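PDB 6JMB: ofchtiv-allosamidin, which probably hydrolyses chitin as an insect group IV chitinase of glycosyl hydrolase family 18, and here holds the inhibitor allosamidin. Local coordinates for residues T253-D258 with L314-V319; S297-Q302 with P310-D315; T34-A39 with K64-L69. One frame throughout, in Å; residues are numbered along the deposited sequence.

Interaction 1 (T253-D258 with L314-V319); sequences TFQLSD and LDYNWV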
# COMPACT_ATOMS: atom_id res chain seq x y z
N THR A 253 -15.85 1.19 -2.73
CA THR A 253 -17.29 1.42 -2.70
C THR A 253 -17.89 1.21 -4.08
O THR A 253 -17.28 1.53 -5.11
CB THR A 253 -17.64 2.82 -2.17
OG1 THR A 253 -17.34 3.79 -3.17
CG2 THR A 253 -16.86 3.15 -0.89
N PHE A 254 -19.12 0.69 -4.07
CA PHE A 254 -19.81 0.25 -5.28
C PHE A 254 -21.25 0.74 -5.24
O PHE A 254 -21.83 0.98 -4.17
CB PHE A 254 -19.89 -1.28 -5.34
CG PHE A 254 -18.56 -1.99 -5.38
CD1 PHE A 254 -17.77 -2.09 -4.25
CD2 PHE A 254 -18.13 -2.60 -6.56
CE1 PHE A 254 -16.55 -2.77 -4.29
CE2 PHE A 254 -16.92 -3.28 -6.60
CZ PHE A 254 -16.13 -3.37 -5.46
N GLN A 255 -21.84 0.86 -6.43
CA GLN A 255 -23.28 1.07 -6.62
C GLN A 255 -23.85 -0.26 -7.10
O GLN A 255 -23.52 -0.72 -8.20
CB GLN A 255 -23.52 2.15 -7.67
CG GLN A 255 -24.99 2.41 -7.97
CD GLN A 255 -25.20 3.29 -9.19
OE1 GLN A 255 -24.38 3.33 -10.10
NE2 GLN A 255 -26.32 4.01 -9.21
N LEU A 256 -24.69 -0.89 -6.28
CA LEU A 256 -25.28 -2.16 -6.66
C LEU A 256 -26.18 -2.00 -7.88
O LEU A 256 -26.84 -0.97 -8.07
CB LEU A 256 -26.11 -2.72 -5.50
CG LEU A 256 -25.31 -3.19 -4.29
CD1 LEU A 256 -26.24 -3.41 -3.10
CD2 LEU A 256 -24.53 -4.45 -4.62
N SER A 257 -26.22 -3.04 -8.71
CA SER A 257 -27.19 -3.07 -9.80
C SER A 257 -28.61 -3.23 -9.26
O SER A 257 -29.54 -2.61 -9.78
CB SER A 257 -26.87 -4.19 -10.78
OG SER A 257 -25.60 -3.98 -11.37
N ASP A 258 -28.78 -4.06 -8.23
CA ASP A 258 -30.07 -4.31 -7.59
C ASP A 258 -29.81 -4.34 -6.09
O ASP A 258 -29.12 -5.25 -5.60
CB ASP A 258 -30.64 -5.65 -8.07
CG ASP A 258 -32.04 -5.93 -7.55
OD1 ASP A 258 -32.40 -5.45 -6.45
OD2 ASP A 258 -32.79 -6.66 -8.24
N LEU A 314 -26.23 -0.35 2.16
CA LEU A 314 -27.38 0.49 2.50
C LEU A 314 -27.98 0.90 1.16
O LEU A 314 -27.38 1.71 0.44
CB LEU A 314 -26.93 1.70 3.29
CG LEU A 314 -28.02 2.72 3.62
CD1 LEU A 314 -29.20 2.05 4.32
CD2 LEU A 314 -27.45 3.83 4.50
N ASP A 315 -29.14 0.33 0.83
CA ASP A 315 -29.76 0.56 -0.47
C ASP A 315 -28.75 0.30 -1.59
O ASP A 315 -28.22 -0.81 -1.68
CB ASP A 315 -30.37 1.96 -0.54
CG ASP A 315 -31.50 2.15 0.45
OD1 ASP A 315 -32.22 1.17 0.71
OD2 ASP A 315 -31.66 3.28 0.96
N TYR A 316 -28.46 1.30 -2.43
CA TYR A 316 -27.55 1.06 -3.54
C TYR A 316 -26.08 0.94 -3.12
O TYR A 316 -25.27 0.45 -3.90
CB TYR A 316 -27.72 2.14 -4.61
CG TYR A 316 -28.89 1.86 -5.53
CD1 TYR A 316 -28.74 1.01 -6.61
CD2 TYR A 316 -30.13 2.44 -5.31
CE1 TYR A 316 -29.79 0.73 -7.45
CE2 TYR A 316 -31.20 2.16 -6.15
CZ TYR A 316 -31.02 1.31 -7.22
OH TYR A 316 -32.06 1.01 -8.07
N ASN A 317 -25.73 1.38 -1.91
CA ASN A 317 -24.32 1.39 -1.50
C ASN A 317 -23.88 0.01 -1.06
O ASN A 317 -24.56 -0.65 -0.27
CB ASN A 317 -24.14 2.32 -0.31
CG ASN A 317 -24.47 3.73 -0.63
OD1 ASN A 317 -23.74 4.40 -1.35
ND2 ASN A 317 -25.60 4.20 -0.10
N TRP A 318 -22.71 -0.41 -1.53
CA TRP A 318 -22.05 -1.61 -1.04
C TRP A 318 -20.58 -1.26 -0.86
O TRP A 318 -19.95 -0.74 -1.78
CB TRP A 318 -22.23 -2.76 -2.04
CG TRP A 318 -21.84 -4.11 -1.53
CD1 TRP A 318 -22.69 -5.09 -1.07
CD2 TRP A 318 -20.52 -4.66 -1.49
NE1 TRP A 318 -21.97 -6.20 -0.73
CE2 TRP A 318 -20.64 -5.97 -0.97
CE3 TRP A 318 -19.25 -4.18 -1.82
CZ2 TRP A 318 -19.53 -6.80 -0.78
CZ3 TRP A 318 -18.15 -5.01 -1.63
CH2 TRP A 318 -18.30 -6.31 -1.12
N VAL A 319 -20.04 -1.53 0.33
CA VAL A 319 -18.70 -1.09 0.69
C VAL A 319 -17.92 -2.27 1.25
O VAL A 319 -18.37 -2.93 2.19
CB VAL A 319 -18.76 0.05 1.73
CG1 VAL A 319 -17.35 0.46 2.18
CG2 VAL A 319 -19.50 1.25 1.18
O HOH W 1 -21.33 3.03 -2.08
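F254 and W318 lie side by side on one face of an antiparallel strand pair, in the part of the chain consistent with the insertion domain of family 18 chitinases. The edge of the indole points toward the phenyl face in an offset T-shaped stack, with planes 84° apart and F254 CD1 3.5 Å from W318 CE3. F254 N donates to W318 O, and W318 N returns a bond to F254 O; L256 N to Y316 O, at 2.8 Å, is nearly straight (172°). L256 extends the packing: its CG lies 3.8 Å from W318 CB, while CD1 reaches D315 O. An alanine here would probably open a gap beside W318 CB and the near rim of its indole, and take away the carbon packed against D315 O. On N317's face T253 and V319, both buried, pack side by side. The turn end is looser and wetter: a water donates to both F254 O and N317 OD1, and the exposed Y316 sets its ring edge against L256 O, 3.1 Å from CD1. Backbone bonds thus fix the register, the F254, L256 and W318 cluster is apolar apart from W318 NE1, which N262 O satisfies, and the water serves a carbonyl that already accepts from W318 N.

Interaction 2 (S297-Q302 with P310-D315); sequences SSWTVQ and PYAFLD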
# COMPACT_ATOMS: atom_id res chain seq x y z
N SER A 297 -27.38 4.32 11.55
CA SER A 297 -27.72 2.97 11.98
C SER A 297 -28.34 2.10 10.89
O SER A 297 -28.42 0.88 11.07
CB SER A 297 -28.66 3.00 13.20
OG SER A 297 -29.92 3.56 12.85
N SER A 298 -28.75 2.68 9.76
CA SER A 298 -29.44 1.91 8.73
C SER A 298 -28.51 0.99 7.94
O SER A 298 -29.00 0.07 7.28
CB SER A 298 -30.21 2.82 7.78
OG SER A 298 -31.24 3.52 8.47
N TRP A 299 -27.20 1.23 7.98
CA TRP A 299 -26.27 0.34 7.31
C TRP A 299 -26.36 -1.06 7.90
O TRP A 299 -26.57 -1.23 9.10
CB TRP A 299 -24.83 0.85 7.49
CG TRP A 299 -24.49 2.06 6.68
CD1 TRP A 299 -24.65 3.36 7.06
CD2 TRP A 299 -23.91 2.09 5.37
NE1 TRP A 299 -24.21 4.20 6.06
CE2 TRP A 299 -23.76 3.44 5.01
CE3 TRP A 299 -23.52 1.10 4.47
CZ2 TRP A 299 -23.21 3.83 3.79
CZ3 TRP A 299 -22.97 1.49 3.26
CH2 TRP A 299 -22.83 2.84 2.93
N THR A 300 -26.21 -2.07 7.05
CA THR A 300 -26.07 -3.45 7.48
C THR A 300 -24.61 -3.83 7.30
O THR A 300 -24.08 -3.71 6.19
CB THR A 300 -26.95 -4.38 6.65
OG1 THR A 300 -28.33 -4.01 6.81
CG2 THR A 300 -26.77 -5.82 7.10
N VAL A 301 -23.97 -4.26 8.38
CA VAL A 301 -22.59 -4.74 8.34
C VAL A 301 -22.62 -6.25 8.49
O VAL A 301 -23.26 -6.77 9.42
CB VAL A 301 -21.73 -4.08 9.43
CG1 VAL A 301 -20.30 -4.60 9.34
CG2 VAL A 301 -21.77 -2.57 9.29
N GLN A 302 -21.95 -6.94 7.59
CA GLN A 302 -21.86 -8.39 7.64
C GLN A 302 -20.41 -8.82 7.53
O GLN A 302 -19.56 -8.08 7.02
CB GLN A 302 -22.72 -9.06 6.55
CG GLN A 302 -24.22 -9.03 6.87
CD GLN A 302 -25.08 -9.56 5.74
OE1 GLN A 302 -24.66 -9.62 4.58
NE2 GLN A 302 -26.31 -9.95 6.07
N PRO A 310 -15.11 -7.76 6.58
CA PRO A 310 -16.47 -7.20 6.65
C PRO A 310 -16.84 -6.47 5.37
O PRO A 310 -15.99 -6.04 4.58
CB PRO A 310 -16.34 -6.18 7.79
CG PRO A 310 -14.95 -5.64 7.59
CD PRO A 310 -14.12 -6.84 7.17
N TYR A 311 -18.14 -6.32 5.18
CA TYR A 311 -18.67 -5.45 4.14
C TYR A 311 -19.97 -4.86 4.66
O TYR A 311 -20.55 -5.35 5.63
CB TYR A 311 -18.86 -6.20 2.81
CG TYR A 311 -19.83 -7.36 2.88
CD1 TYR A 311 -19.46 -8.59 3.41
CD2 TYR A 311 -21.13 -7.23 2.41
CE1 TYR A 311 -20.35 -9.65 3.48
CE2 TYR A 311 -22.03 -8.28 2.47
CZ TYR A 311 -21.63 -9.48 3.00
OH TYR A 311 -22.53 -10.53 3.06
N ALA A 312 -20.42 -3.79 4.01
CA ALA A 312 -21.59 -3.07 4.48
C ALA A 312 -22.43 -2.64 3.30
O ALA A 312 -21.91 -2.36 2.21
CB ALA A 312 -21.19 -1.86 5.33
N PHE A 313 -23.74 -2.57 3.50
CA PHE A 313 -24.61 -2.10 2.44
C PHE A 313 -25.75 -1.26 3.00
O PHE A 313 -26.16 -1.42 4.16
CB PHE A 313 -25.14 -3.23 1.54
CG PHE A 313 -25.84 -4.32 2.29
CD1 PHE A 313 -27.19 -4.23 2.56
CD2 PHE A 313 -25.15 -5.45 2.70
CE1 PHE A 313 -27.85 -5.24 3.24
CE2 PHE A 313 -25.80 -6.47 3.38
CZ PHE A 313 -27.15 -6.36 3.65
N LEU A 314 -26.23 -0.35 2.16
CA LEU A 314 -27.38 0.49 2.50
C LEU A 314 -27.98 0.90 1.16
O LEU A 314 -27.38 1.71 0.44
CB LEU A 314 -26.93 1.70 3.29
CG LEU A 314 -28.02 2.72 3.62
CD1 LEU A 314 -29.20 2.05 4.32
CD2 LEU A 314 -27.45 3.83 4.50
N ASP A 315 -29.14 0.33 0.83
CA ASP A 315 -29.76 0.56 -0.47
C ASP A 315 -28.75 0.30 -1.59
O ASP A 315 -28.22 -0.81 -1.68
CB ASP A 315 -30.37 1.96 -0.54
CG ASP A 315 -31.50 2.15 0.45
OD1 ASP A 315 -32.22 1.17 0.71
OD2 ASP A 315 -31.66 3.28 0.96
O HOH W 2 -28.81 -1.69 5.24
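W299 presents one face of its indole to L314, F313 presents one to T300, and Y311 one to Q302: three flat groups spaced along the beta hairpin of strands 300-304 and 309-314. L314 CD2 sits 3.7 Å from the centroid of the five-membered ring of W299, only 13° off its normal, a CH-pi contact; L314 CB lies over the same face nearer the rim. With CG anti to the backbone N (chi1 176°), L314 crosses the tryptophan at about a right angle. F289 of helix 286-295 meets the indole edge-to-face, tying the hairpin to that helix. On the sheet's other face, T300 CB lies 3.8 Å from the F313 ring centroid, while Q302 OE1 comes up in the plane of that ring at its edge. Q302 also sets CB over the Y311 face, and its OE1 is 2.8 Å from Y311 OH. The backbone pairs T300 with F313 and Q302 with Y311 each exchange two hydrogen bonds. On V301's face, opposite these rings, A312 CB packs against W299 CE3 at 3.9 Å. Where the hairpin strand begins, one water donates to S298 O and to F313 O and accepts from T300 OG1, 2.8 Å away.

Interaction 3 (T34-A39 with K64-L69); sequences THLVYA and KQFTSL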
# COMPACT_ATOMS: atom_id res chain seq x y z
N THR A 34 7.93 1.04 12.42
CA THR A 34 9.39 0.91 12.38
C THR A 34 9.99 1.57 11.15
O THR A 34 11.14 2.02 11.20
CB THR A 34 9.81 -0.57 12.40
OG1 THR A 34 9.27 -1.24 11.26
CG2 THR A 34 9.32 -1.24 13.66
N HIS A 35 9.22 1.66 10.08
CA HIS A 35 9.62 2.31 8.84
C HIS A 35 8.48 3.20 8.41
O HIS A 35 7.32 2.77 8.40
CB HIS A 35 9.90 1.26 7.76
CG HIS A 35 11.03 0.34 8.10
ND1 HIS A 35 10.95 -0.59 9.12
CD2 HIS A 35 12.27 0.22 7.57
CE1 HIS A 35 12.10 -1.25 9.20
NE2 HIS A 35 12.91 -0.77 8.27
N LEU A 36 8.78 4.45 8.10
CA LEU A 36 7.79 5.42 7.66
C LEU A 36 8.20 5.92 6.28
O LEU A 36 9.36 6.28 6.08
CB LEU A 36 7.67 6.59 8.66
CG LEU A 36 6.50 6.43 9.63
CD1 LEU A 36 6.72 7.19 10.93
CD2 LEU A 36 5.21 6.90 8.95
N VAL A 37 7.27 5.90 5.33
CA VAL A 37 7.59 6.13 3.93
C VAL A 37 6.82 7.34 3.41
O VAL A 37 5.59 7.38 3.48
CB VAL A 37 7.29 4.88 3.07
CG1 VAL A 37 7.85 5.08 1.68
CG2 VAL A 37 7.90 3.64 3.72
N TYR A 38 7.55 8.32 2.87
CA TYR A 38 6.99 9.55 2.33
C TYR A 38 6.56 9.31 0.88
O TYR A 38 7.40 9.13 -0.00
CB TYR A 38 8.06 10.63 2.38
CG TYR A 38 7.61 12.06 2.12
CD1 TYR A 38 7.31 12.52 0.83
CD2 TYR A 38 7.52 12.96 3.17
CE1 TYR A 38 6.90 13.83 0.61
CE2 TYR A 38 7.13 14.27 2.96
CZ TYR A 38 6.82 14.70 1.69
OH TYR A 38 6.43 16.01 1.50
N ALA A 39 5.25 9.33 0.62
CA ALA A 39 4.73 9.12 -0.72
C ALA A 39 4.20 10.45 -1.25
O ALA A 39 3.42 11.11 -0.56
CB ALA A 39 3.58 8.11 -0.68
N LYS A 64 11.80 17.44 5.35
CA LYS A 64 12.63 17.50 6.55
C LYS A 64 11.80 17.34 7.82
O LYS A 64 12.27 16.74 8.79
CB LYS A 64 13.42 18.81 6.56
CG LYS A 64 14.40 18.94 7.71
CD LYS A 64 15.51 17.90 7.62
CE LYS A 64 16.63 18.22 8.60
NZ LYS A 64 17.50 17.04 8.86
N GLN A 65 10.57 17.86 7.85
CA GLN A 65 9.72 17.63 9.01
C GLN A 65 9.46 16.14 9.19
O GLN A 65 9.49 15.62 10.31
CB GLN A 65 8.40 18.37 8.85
CG GLN A 65 8.50 19.87 9.01
CD GLN A 65 7.15 20.54 8.87
OE1 GLN A 65 7.00 21.50 8.11
NE2 GLN A 65 6.15 20.02 9.58
N PHE A 66 9.25 15.44 8.07
CA PHE A 66 9.00 14.00 8.10
C PHE A 66 10.21 13.24 8.64
O PHE A 66 10.08 12.41 9.54
CB PHE A 66 8.64 13.54 6.69
CG PHE A 66 8.25 12.09 6.58
CD1 PHE A 66 6.94 11.69 6.81
CD2 PHE A 66 9.18 11.14 6.19
CE1 PHE A 66 6.57 10.36 6.67
CE2 PHE A 66 8.82 9.80 6.06
CZ PHE A 66 7.52 9.42 6.30
N THR A 67 11.40 13.51 8.09
CA THR A 67 12.58 12.79 8.58
C THR A 67 12.94 13.19 10.00
O THR A 67 13.55 12.40 10.73
CB THR A 67 13.77 12.93 7.64
OG1 THR A 67 14.15 14.31 7.55
CG2 THR A 67 13.42 12.41 6.25
N SER A 68 12.53 14.39 10.43
CA SER A 68 12.78 14.82 11.80
C SER A 68 11.96 14.04 12.82
O SER A 68 12.18 14.22 14.03
CB SER A 68 12.52 16.32 11.95
OG SER A 68 13.53 17.05 11.27
N LEU A 69 11.02 13.19 12.39
CA LEU A 69 10.37 12.28 13.32
C LEU A 69 11.38 11.39 14.03
O LEU A 69 11.09 10.87 15.11
CB LEU A 69 9.32 11.44 12.60
CG LEU A 69 8.09 12.19 12.09
CD1 LEU A 69 7.32 11.32 11.10
CD2 LEU A 69 7.20 12.63 13.25
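Y38 and F66 both hold CG anti to the backbone N (chi1 -168° and -175°), which carries each CG away from its own backbone N, toward the interface of strand 35-43 and helix 62-67. There the rings form a T-shaped stack: the tyrosine edge points at the phenylalanine face, with planes 88° apart, centroids separated by 5.3 Å and Y38 CD2 3.6 Å from F66 CG. Y38 CB lies over that same ring in a CH-pi contact. Farther along, the phenyl rim meets the strand itself, where F66 CZ is 3.7 Å from L36 CB and F66 CE2 is 3.6 Å from L36 O. This is a strand-to-helix interface of the TIM barrel, with 35-43 running parallel to 5-11 and 77-83 and the helix lying in the connection to 77-83. V37 turns its side chain the other way, ending about 7 Å from the bound allosamizoline. Packing continues with L69, whose CD1 stands 4.2 Å from L36 CD1 as the two leucines cross at about a right angle. No hydrogen bond links the segments; the polar tip of Y38, its OH, is bonded instead to D57 OD1 and N62 ND2.

Overall arrangement
Interactions 1 and 2 hold consecutive strands of the same sheet: 309-314 and 317-320 follow each other in the chain. They share L314 and D315, their centres are 10 Å apart, and V319 N probably bonds to A312 O, joining the hairpin to strand 317-320. Each is partly buried, with strand-to-strand hydrogen bonds, one aromatic-rich face and a bridging water. The centres of interactions 2 and 3 are about 36 Å apart, and interaction 3 lies across the chain's centre from interaction 1. It is a buried barrel-wall contact of rings and aliphatic carbons. Here the strand pairs are set by backbone bonds, whereas the helix-on-strand contact has none and rests on the fit of side chains.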